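Local coordinates for protein uncharacterized sugar kinase PH1459 (Pyrococcus horikoshii, PDB 3EWM) that probably phosphorylates a sugar such as fructose with ATP, as a carbohydrate kinase of the PfkB family, at residues Gly269-Leu274 with Asp292-Tyr297. Numbering follows the deposited sequence.
Sequences GKFANL and DELLKY
L274 sets one methyl, CD2, against both L294 and Y297 and lays the other, CD1, over the tyrosine ring, and so illustrates how one branched side chain can join a helix to a chain reversal without any hydrogen bond between them. Its CG lies anti to the backbone N (chi1 171°), which carries the fork out from helix 265-279 to the turn opposite. The CD2 branch does the close work: it meets Y297 CB at 3.5 Å and L294 CD2 at 3.9 Å. The side chains of L274 and L294 run antiparallel alongside each other, methyl against methyl. The CD1 branch lies over one face of the Y297 ring, 4.2 Å from the centroid and 18° off the ring normal, a CH-pi contact displaced toward the rim. With an alanine here, the space between L294 and Y297 would probably be left unfilled and the tyrosine ring would lose its CH-pi partner. In this ribokinase-like fold the contact belongs to the C-terminal helical packing, away from the known ATP-binding residues. Helix 265-279 packs on L294 of helix 291-294 and on the type I beta turn that runs from L294 to Y297, closed by a 2.9 Å bond from Y297 N to L294 O. Y297 is the N-cap residue of helix 298-304, whose A300 touches both leucines. Away from this tight centre the fit is looser at F271, which, although buried, reaches L294 CD1 with its CE1 at 4.4 Å, an oblique approach; its ring also packs on V303 and L304 of helix 298-304 and on A252 of helix 245-259. The solvent side is that of Y297, an exposed residue even though L274 lies over one face of its ring.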
loop_
_atom_site.group_PDB
_atom_site.type_symbol
_atom_site.label_atom_id
_atom_site.label_comp_id
_atom_site.label_asym_id
_atom_site.label_seq_id
_atom_site.Cartn_x
_atom_site.Cartn_y
_atom_site.Cartn_z
ATOM N N GLY A 269 -32.228 7.952 -18.465
ATOM C CA GLY A 269 -32.055 6.495 -18.514
ATOM C C GLY A 269 -31.399 5.976 -19.786
ATOM O O GLY A 269 -30.445 5.187 -19.726
ATOM N N LYS A 270 -31.902 6.418 -20.933
ATOM C CA LYS A 270 -31.328 6.029 -22.226
ATOM C C LYS A 270 -29.877 6.511 -22.380
ATOM O O LYS A 270 -29.043 5.793 -22.914
ATOM C CB LYS A 270 -32.199 6.503 -23.396
ATOM C CG LYS A 270 -33.659 5.989 -23.382
ATOM C CD LYS A 270 -33.763 4.460 -23.401
ATOM C CE LYS A 270 -34.134 3.865 -22.038
ATOM N NZ LYS A 270 -34.474 2.409 -22.171
ATOM N N PHE A 271 -29.579 7.706 -21.878
ATOM C CA PHE A 271 -28.208 8.233 -21.944
ATOM C C PHE A 271 -27.276 7.440 -21.034
ATOM O O PHE A 271 -26.230 6.960 -21.475
ATOM C CB PHE A 271 -28.143 9.731 -21.622
ATOM C CG PHE A 271 -26.734 10.294 -21.621
ATOM C CD1 PHE A 271 -25.977 10.318 -22.795
ATOM C CD2 PHE A 271 -26.173 10.792 -20.449
ATOM C CE1 PHE A 271 -24.683 10.818 -22.809
ATOM C CE2 PHE A 271 -24.878 11.307 -20.438
ATOM C CZ PHE A 271 -24.127 11.327 -21.621
ATOM N N ALA A 272 -27.670 7.282 -19.769
ATOM C CA ALA A 272 -26.845 6.553 -18.816
ATOM C C ALA A 272 -26.664 5.101 -19.239
ATOM O O ALA A 272 -25.562 4.541 -19.118
ATOM C CB ALA A 272 -27.423 6.664 -17.396
ATOM N N ASN A 273 -27.720 4.509 -19.793
ATOM C CA ASN A 273 -27.631 3.140 -20.294
ATOM C C ASN A 273 -26.586 3.028 -21.408
ATOM O O ASN A 273 -25.755 2.111 -21.394
ATOM C CB ASN A 273 -28.995 2.647 -20.790
ATOM C CG ASN A 273 -29.058 1.131 -20.935
ATOM O OD1 ASN A 273 -28.340 0.395 -20.257
ATOM N ND2 ASN A 273 -29.940 0.663 -21.791
ATOM N N LEU A 274 -26.628 3.964 -22.358
ATOM C CA LEU A 274 -25.706 3.962 -23.498
ATOM C C LEU A 274 -24.266 4.138 -23.052
ATOM O O LEU A 274 -23.383 3.424 -23.507
ATOM C CB LEU A 274 -26.093 5.037 -24.519
ATOM C CG LEU A 274 -25.098 5.289 -25.656
ATOM C CD1 LEU A 274 -25.018 4.093 -26.586
ATOM C CD2 LEU A 274 -25.443 6.550 -26.424
ATOM N N ASP A 292 -17.166 12.476 -28.044
ATOM C CA ASP A 292 -17.081 12.345 -29.506
ATOM C C ASP A 292 -17.595 10.980 -29.994
ATOM O O ASP A 292 -18.285 10.903 -31.004
ATOM C CB ASP A 292 -15.665 12.646 -30.019
ATOM C CG ASP A 292 -14.595 11.776 -29.368
ATOM O OD1 ASP A 292 -14.623 10.535 -29.539
ATOM O OD2 ASP A 292 -13.702 12.334 -28.693
ATOM N N GLU A 293 -17.286 9.916 -29.259
ATOM C CA GLU A 293 -17.831 8.597 -29.568
ATOM C C GLU A 293 -19.332 8.536 -29.351
ATOM O O GLU A 293 -20.042 7.901 -30.126
ATOM C CB GLU A 293 -17.232 7.528 -28.674
ATOM C CG GLU A 293 -15.746 7.480 -28.556
ATOM C CD GLU A 293 -15.360 6.544 -27.437
ATOM O OE1 GLU A 293 -14.615 6.966 -26.529
ATOM O OE2 GLU A 293 -15.865 5.398 -27.452
ATOM N N LEU A 294 -19.801 9.163 -28.269
ATOM C CA LEU A 294 -21.209 9.125 -27.895
ATOM C C LEU A 294 -22.086 9.896 -28.863
ATOM O O LEU A 294 -23.240 9.530 -29.092
ATOM C CB LEU A 294 -21.408 9.662 -26.479
ATOM C CG LEU A 294 -20.970 8.716 -25.360
ATOM C CD1 LEU A 294 -20.718 9.522 -24.092
ATOM C CD2 LEU A 294 -21.968 7.589 -25.081
ATOM N N LEU A 295 -21.528 10.954 -29.440
ATOM C CA LEU A 295 -22.267 11.796 -30.375
ATOM C C LEU A 295 -22.753 11.040 -31.624
ATOM O O LEU A 295 -23.674 11.488 -32.294
ATOM C CB LEU A 295 -21.439 13.022 -30.751
ATOM C CG LEU A 295 -21.677 14.394 -30.097
ATOM C CD1 LEU A 295 -22.424 14.366 -28.788
ATOM C CD2 LEU A 295 -20.352 15.078 -29.931
ATOM N N LYS A 296 -22.160 9.877 -31.892
ATOM C CA LYS A 296 -22.575 9.006 -33.005
ATOM C C LYS A 296 -23.924 8.324 -32.758
ATOM O O LYS A 296 -24.487 7.706 -33.669
ATOM C CB LYS A 296 -21.507 7.938 -33.289
ATOM C CG LYS A 296 -20.063 8.460 -33.307
ATOM C CD LYS A 296 -19.659 9.056 -34.634
ATOM C CE LYS A 296 -19.147 7.990 -35.601
ATOM N NZ LYS A 296 -18.654 8.615 -36.872
ATOM N N TYR A 297 -24.431 8.444 -31.532
ATOM C CA TYR A 297 -25.689 7.822 -31.107
ATOM C C TYR A 297 -26.703 8.879 -30.727
ATOM O O TYR A 297 -26.351 9.891 -30.111
ATOM C CB TYR A 297 -25.462 6.903 -29.899
ATOM C CG TYR A 297 -24.495 5.783 -30.165
ATOM C CD1 TYR A 297 -24.944 4.540 -30.601
ATOM C CD2 TYR A 297 -23.117 5.972 -29.998
ATOM C CE1 TYR A 297 -24.041 3.501 -30.851
ATOM C CE2 TYR A 297 -22.210 4.942 -30.249
ATOM C CZ TYR A 297 -22.676 3.715 -30.674
ATOM O OH TYR A 297 -21.779 2.697 -30.924
#